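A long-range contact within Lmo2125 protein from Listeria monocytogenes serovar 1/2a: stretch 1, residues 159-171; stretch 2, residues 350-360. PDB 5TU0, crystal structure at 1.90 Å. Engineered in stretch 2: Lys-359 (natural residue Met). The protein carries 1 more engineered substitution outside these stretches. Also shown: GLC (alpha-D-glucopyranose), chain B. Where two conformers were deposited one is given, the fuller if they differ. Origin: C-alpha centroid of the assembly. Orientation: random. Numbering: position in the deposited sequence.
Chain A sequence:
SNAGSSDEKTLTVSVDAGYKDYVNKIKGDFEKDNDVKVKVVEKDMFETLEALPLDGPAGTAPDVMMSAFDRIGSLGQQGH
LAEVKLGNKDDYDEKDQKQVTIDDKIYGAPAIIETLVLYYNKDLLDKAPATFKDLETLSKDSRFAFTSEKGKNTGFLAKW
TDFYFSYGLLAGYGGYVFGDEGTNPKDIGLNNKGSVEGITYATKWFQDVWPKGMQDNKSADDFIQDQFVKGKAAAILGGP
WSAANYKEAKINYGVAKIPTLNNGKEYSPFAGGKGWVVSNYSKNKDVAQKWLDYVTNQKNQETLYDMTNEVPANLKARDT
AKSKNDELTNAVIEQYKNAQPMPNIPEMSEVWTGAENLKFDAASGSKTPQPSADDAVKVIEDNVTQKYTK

Stretch 1, residues 159-171: KWTDFYFSYGLLA
Stretch 2 350-360: EVWTGAENLKF

Stretch 1 begins with a type I turn from Lys-159 to Asp-162, closed by Asp-162 N to Lys-159 O at 3.0 Å, and then enters a helix at Phe-163. Asp-162 is the N-cap. Its chi1 is t, and Asp-162 OD1 accepts from Tyr-164 N at 2.9 Å. The extended Lys-159 side chain, t at all four chi angles, brings Lys-159 NZ to 2.9 Å from Asp-162 OD2 in a salt bridge. The helix is kinked near Gly-168 and Leu-169, whose N atoms have no bond to the turn before. Leu-169 N instead bonds to Ser-166 O at 2.9 Å.

Stretch 2 is helical throughout and continues past both ends. The two helix axes approach to 10.4 Å, and their N-to-C directions differ by 69°. The register is set by two pairs: Phe-163 CA lies 6.1 Å from Ala-355 CA, and Thr-161 CA lies 5.8 Å from Lys-359 CA. Together the stretches bury 505 Å². No direct hydrogen bond crosses between them, so packing does most of the work.

One bump is Phe-163. Its CA-to-CB bond points toward stretch 2, with chi1 t and chi2 65°. The ring enters a hollow lined by Val-351, Trp-352 and Ala-355. Ala-355 CB sits over one ring face, 3.8 Å from the ring centroid and 3.5 Å from Phe-163 CG. The small methyl lets the ring lie close to the helix backbone. Val-351, chi1 t, brings Val-351 CG1 to 3.8 Å from Phe-163 CE2. Trp-352, chi1 m and chi2 110°, starts sideways, but its end comes nearer. The edge of Phe-163 faces its six-membered ring in an offset edge-to-face pair, with centroids 5.9 Å apart and planes at 72°. Trp-352 CZ3 is 3.7 Å from Phe-163 CD2 and 4.4 Å from Tyr-164 CB. Tyr-164, chi1 t and chi2 83°, has Trp-352 CH2 at its ring edge, while glucose lies over one face, with GLC C4 3.9 Å from Tyr-164 CD1.

The other bump, nearly equal in covered area, is Lys-359, an engineered residue replacing Met. It is buried and points toward stretch 1. Its chi1 to chi3 are m and chi4 is p, so the chain is folded rather than extended. Its methylenes lie along stretch 1: Lys-359 CE is 3.6 Å from Trp-160 O, Lys-359 CG is 3.5 Å from Ser-166 OG, and Lys-359 CD is 4.2 Å from Leu-170 CD1. Ser-166, chi1 p, is small enough to leave room for this aliphatic chain.

Farther along, Leu-170, chi1 m and chi2 p, meets Leu-358, both chi angles t. Leu-170 CD2 is 4.1 Å from Leu-358 CD2, an apolar contact between two buried side chains.

At the turn, Thr-161 is buried, with chi1 p. A water bridges the two backbones there, its oxygen donating to Thr-161 O at 2.7 Å and to Glu-356 O at 2.8 Å. It supplies a polar link beside the otherwise largely apolar fit.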

# COMPACT_ATOMS: atom_id res chain seq x y z
N LYS A 159 3.26 -6.23 12.73
CA LYS A 159 3.88 -7.37 12.05
C LYS A 159 5.25 -6.99 11.47
O LYS A 159 5.48 -7.04 10.24
CB LYS A 159 2.94 -7.88 10.95
CG LYS A 159 3.28 -9.25 10.41
CD LYS A 159 2.56 -9.54 9.09
CE LYS A 159 2.99 -10.88 8.51
NZ LYS A 159 2.51 -11.05 7.12
N TRP A 160 6.18 -6.65 12.36
CA TRP A 160 7.47 -6.19 11.90
C TRP A 160 8.41 -7.22 11.25
O TRP A 160 9.44 -6.82 10.70
CB TRP A 160 8.18 -5.34 12.97
CG TRP A 160 7.59 -3.95 13.15
CD1 TRP A 160 6.88 -3.21 12.24
CD2 TRP A 160 7.80 -3.08 14.27
NE1 TRP A 160 6.58 -1.97 12.75
CE2 TRP A 160 7.14 -1.86 13.99
CE3 TRP A 160 8.46 -3.23 15.49
CZ2 TRP A 160 7.12 -0.80 14.90
CZ3 TRP A 160 8.43 -2.19 16.39
CH2 TRP A 160 7.76 -0.98 16.10
N THR A 161 8.05 -8.50 11.26
CA THR A 161 8.84 -9.50 10.52
C THR A 161 8.59 -9.34 9.02
O THR A 161 9.37 -9.81 8.21
CB THR A 161 8.51 -10.95 10.91
OG1 THR A 161 7.09 -11.16 10.84
CG2 THR A 161 8.99 -11.25 12.31
N ASP A 162 7.48 -8.69 8.68
CA ASP A 162 7.09 -8.45 7.29
C ASP A 162 7.64 -7.07 6.89
O ASP A 162 7.23 -6.03 7.43
CB ASP A 162 5.55 -8.51 7.19
CG ASP A 162 5.03 -8.47 5.76
OD1 ASP A 162 5.64 -7.80 4.90
OD2 ASP A 162 3.97 -9.08 5.51
N PHE A 163 8.57 -7.06 5.94
CA PHE A 163 9.18 -5.82 5.48
C PHE A 163 8.16 -4.81 4.98
O PHE A 163 8.38 -3.61 5.10
CB PHE A 163 10.22 -6.10 4.41
CG PHE A 163 10.92 -4.88 3.92
CD1 PHE A 163 11.74 -4.16 4.78
CD2 PHE A 163 10.82 -4.49 2.59
CE1 PHE A 163 12.41 -3.04 4.32
CE2 PHE A 163 11.50 -3.37 2.14
CZ PHE A 163 12.29 -2.65 3.00
N TYR A 164 7.04 -5.26 4.43
CA TYR A 164 6.01 -4.31 4.01
C TYR A 164 5.54 -3.43 5.19
O TYR A 164 5.26 -2.24 5.02
CB TYR A 164 4.83 -5.02 3.35
CG TYR A 164 3.79 -4.06 2.86
CD1 TYR A 164 3.93 -3.42 1.63
CD2 TYR A 164 2.69 -3.75 3.64
CE1 TYR A 164 2.98 -2.51 1.20
CE2 TYR A 164 1.75 -2.85 3.22
CZ TYR A 164 1.89 -2.23 2.00
OH TYR A 164 0.94 -1.34 1.60
N PHE A 165 5.44 -4.03 6.37
CA PHE A 165 5.06 -3.33 7.58
C PHE A 165 6.20 -2.55 8.24
O PHE A 165 6.03 -1.39 8.62
CB PHE A 165 4.46 -4.32 8.59
CG PHE A 165 3.08 -4.78 8.22
CD1 PHE A 165 2.90 -5.74 7.25
CD2 PHE A 165 1.97 -4.24 8.84
CE1 PHE A 165 1.63 -6.16 6.88
CE2 PHE A 165 0.69 -4.65 8.49
CZ PHE A 165 0.51 -5.61 7.51
N SER A 166 7.37 -3.18 8.36
CA SER A 166 8.49 -2.53 9.02
C SER A 166 9.22 -1.48 8.21
O SER A 166 9.95 -0.67 8.80
CB SER A 166 9.50 -3.57 9.51
OG SER A 166 10.09 -4.24 8.41
N TYR A 167 9.04 -1.46 6.89
CA TYR A 167 9.76 -0.48 6.07
C TYR A 167 9.61 0.95 6.56
O TYR A 167 10.60 1.68 6.67
CB TYR A 167 9.37 -0.54 4.59
CG TYR A 167 10.05 0.57 3.83
CD1 TYR A 167 11.43 0.58 3.67
CD2 TYR A 167 9.32 1.64 3.32
CE1 TYR A 167 12.06 1.60 3.00
CE2 TYR A 167 9.96 2.66 2.64
CZ TYR A 167 11.32 2.63 2.49
OH TYR A 167 11.98 3.64 1.83
N GLY A 168 8.38 1.36 6.87
CA GLY A 168 8.14 2.71 7.35
C GLY A 168 8.85 3.09 8.64
O GLY A 168 9.07 4.27 8.89
N LEU A 169 9.24 2.10 9.43
CA LEU A 169 10.00 2.35 10.64
C LEU A 169 11.43 2.69 10.24
O LEU A 169 12.01 3.67 10.70
CB LEU A 169 9.98 1.09 11.53
CG LEU A 169 10.87 1.07 12.76
CD1 LEU A 169 10.51 2.20 13.72
CD2 LEU A 169 10.79 -0.28 13.45
N LEU A 170 12.02 1.85 9.40
CA LEU A 170 13.40 2.08 8.94
C LEU A 170 13.47 3.42 8.17
O LEU A 170 14.40 4.21 8.34
CB LEU A 170 13.88 0.92 8.05
CG LEU A 170 14.38 -0.34 8.74
CD1 LEU A 170 13.38 -0.94 9.70
CD2 LEU A 170 14.82 -1.33 7.67
N ALA A 171 12.45 3.68 7.35
CA ALA A 171 12.42 4.89 6.57
C ALA A 171 12.22 6.13 7.47
O ALA A 171 12.78 7.20 7.20
CB ALA A 171 11.34 4.81 5.50
N GLU A 350 14.09 -8.28 -5.92
CA GLU A 350 15.18 -8.88 -5.15
C GLU A 350 15.21 -8.39 -3.71
O GLU A 350 15.81 -9.01 -2.85
CB GLU A 350 16.52 -8.61 -5.85
CG GLU A 350 16.50 -9.03 -7.32
CD GLU A 350 16.03 -10.46 -7.51
OE1 GLU A 350 16.52 -11.36 -6.78
OE2 GLU A 350 15.15 -10.68 -8.36
N VAL A 351 14.53 -7.30 -3.43
CA VAL A 351 14.50 -6.76 -2.07
C VAL A 351 13.77 -7.67 -1.07
O VAL A 351 14.23 -7.83 0.06
CB VAL A 351 13.91 -5.34 -2.07
CG1 VAL A 351 13.74 -4.79 -0.65
CG2 VAL A 351 14.80 -4.41 -2.89
N TRP A 352 12.66 -8.27 -1.50
CA TRP A 352 11.79 -9.07 -0.59
C TRP A 352 12.44 -10.21 0.20
O TRP A 352 12.37 -10.22 1.43
CB TRP A 352 10.54 -9.55 -1.34
CG TRP A 352 9.78 -8.40 -1.90
CD1 TRP A 352 9.66 -8.05 -3.21
CD2 TRP A 352 9.08 -7.39 -1.15
NE1 TRP A 352 8.90 -6.91 -3.33
CE2 TRP A 352 8.54 -6.48 -2.08
CE3 TRP A 352 8.84 -7.19 0.22
CZ2 TRP A 352 7.78 -5.38 -1.69
CZ3 TRP A 352 8.08 -6.09 0.62
CH2 TRP A 352 7.56 -5.20 -0.34
N THR A 353 13.10 -11.15 -0.48
CA THR A 353 13.74 -12.26 0.23
C THR A 353 14.88 -11.78 1.12
O THR A 353 15.03 -12.25 2.27
CB THR A 353 14.22 -13.36 -0.74
OG1 THR A 353 15.04 -12.78 -1.76
CG2 THR A 353 13.02 -14.01 -1.39
N GLY A 354 15.67 -10.82 0.63
CA GLY A 354 16.76 -10.25 1.42
C GLY A 354 16.26 -9.50 2.65
O GLY A 354 16.86 -9.60 3.74
N ALA A 355 15.17 -8.75 2.49
CA ALA A 355 14.60 -7.98 3.59
C ALA A 355 14.00 -8.89 4.70
O ALA A 355 14.01 -8.49 5.87
CB ALA A 355 13.57 -6.97 3.09
N GLU A 356 13.55 -10.11 4.35
CA GLU A 356 13.04 -11.08 5.36
C GLU A 356 14.14 -11.36 6.39
O GLU A 356 13.92 -11.24 7.61
CB GLU A 356 12.64 -12.44 4.76
CG GLU A 356 11.44 -12.49 3.83
CD GLU A 356 11.16 -13.91 3.29
OE1 GLU A 356 11.45 -14.92 3.99
OE2 GLU A 356 10.65 -14.03 2.16
N ASN A 357 15.32 -11.76 5.90
CA ASN A 357 16.45 -12.05 6.78
C ASN A 357 16.88 -10.84 7.58
O ASN A 357 17.25 -10.95 8.75
CB ASN A 357 17.67 -12.51 5.98
CG ASN A 357 17.41 -13.76 5.18
OD1 ASN A 357 16.28 -14.07 4.85
ND2 ASN A 357 18.47 -14.48 4.88
N LEU A 358 16.89 -9.69 6.92
CA LEU A 358 17.29 -8.44 7.53
C LEU A 358 16.54 -8.20 8.85
O LEU A 358 17.16 -7.93 9.88
CB LEU A 358 17.07 -7.28 6.55
CG LEU A 358 17.38 -5.85 7.01
CD1 LEU A 358 17.79 -4.99 5.83
CD2 LEU A 358 16.22 -5.22 7.78
N LYS A 359 15.22 -8.32 8.81
CA LYS A 359 14.42 -8.13 10.01
C LYS A 359 14.45 -9.37 10.92
O LYS A 359 14.63 -9.23 12.13
CB LYS A 359 12.96 -7.79 9.66
CG LYS A 359 12.71 -6.43 8.96
CD LYS A 359 13.17 -5.17 9.74
CE LYS A 359 12.55 -5.02 11.14
NZ LYS A 359 13.14 -5.91 12.20
N PHE A 360 14.33 -10.57 10.36
CA PHE A 360 14.26 -11.76 11.19
C PHE A 360 15.51 -12.07 12.00
O PHE A 360 15.41 -12.41 13.19
CB PHE A 360 13.87 -13.01 10.42
CG PHE A 360 13.75 -14.23 11.32
CD1 PHE A 360 12.59 -14.45 12.05
CD2 PHE A 360 14.81 -15.11 11.47
CE1 PHE A 360 12.49 -15.53 12.93
CE2 PHE A 360 14.72 -16.19 12.35
CZ PHE A 360 13.55 -16.40 13.06
C1 GLC B . -0.96 -5.13 0.47
C2 GLC B . -0.30 -4.32 -0.65
C3 GLC B . 0.72 -5.16 -1.42
C4 GLC B . 1.71 -5.80 -0.44
C5 GLC B . 0.95 -6.62 0.60
C6 GLC B . 1.92 -7.28 1.59
O2 GLC B . -1.29 -3.82 -1.55
O3 GLC B . 1.40 -4.34 -2.37
O4 GLC B . 2.65 -6.62 -1.15
O5 GLC B . 0.03 -5.78 1.29
O6 GLC B . 1.21 -7.75 2.75
O HOH W 1 11.40 -11.49 8.70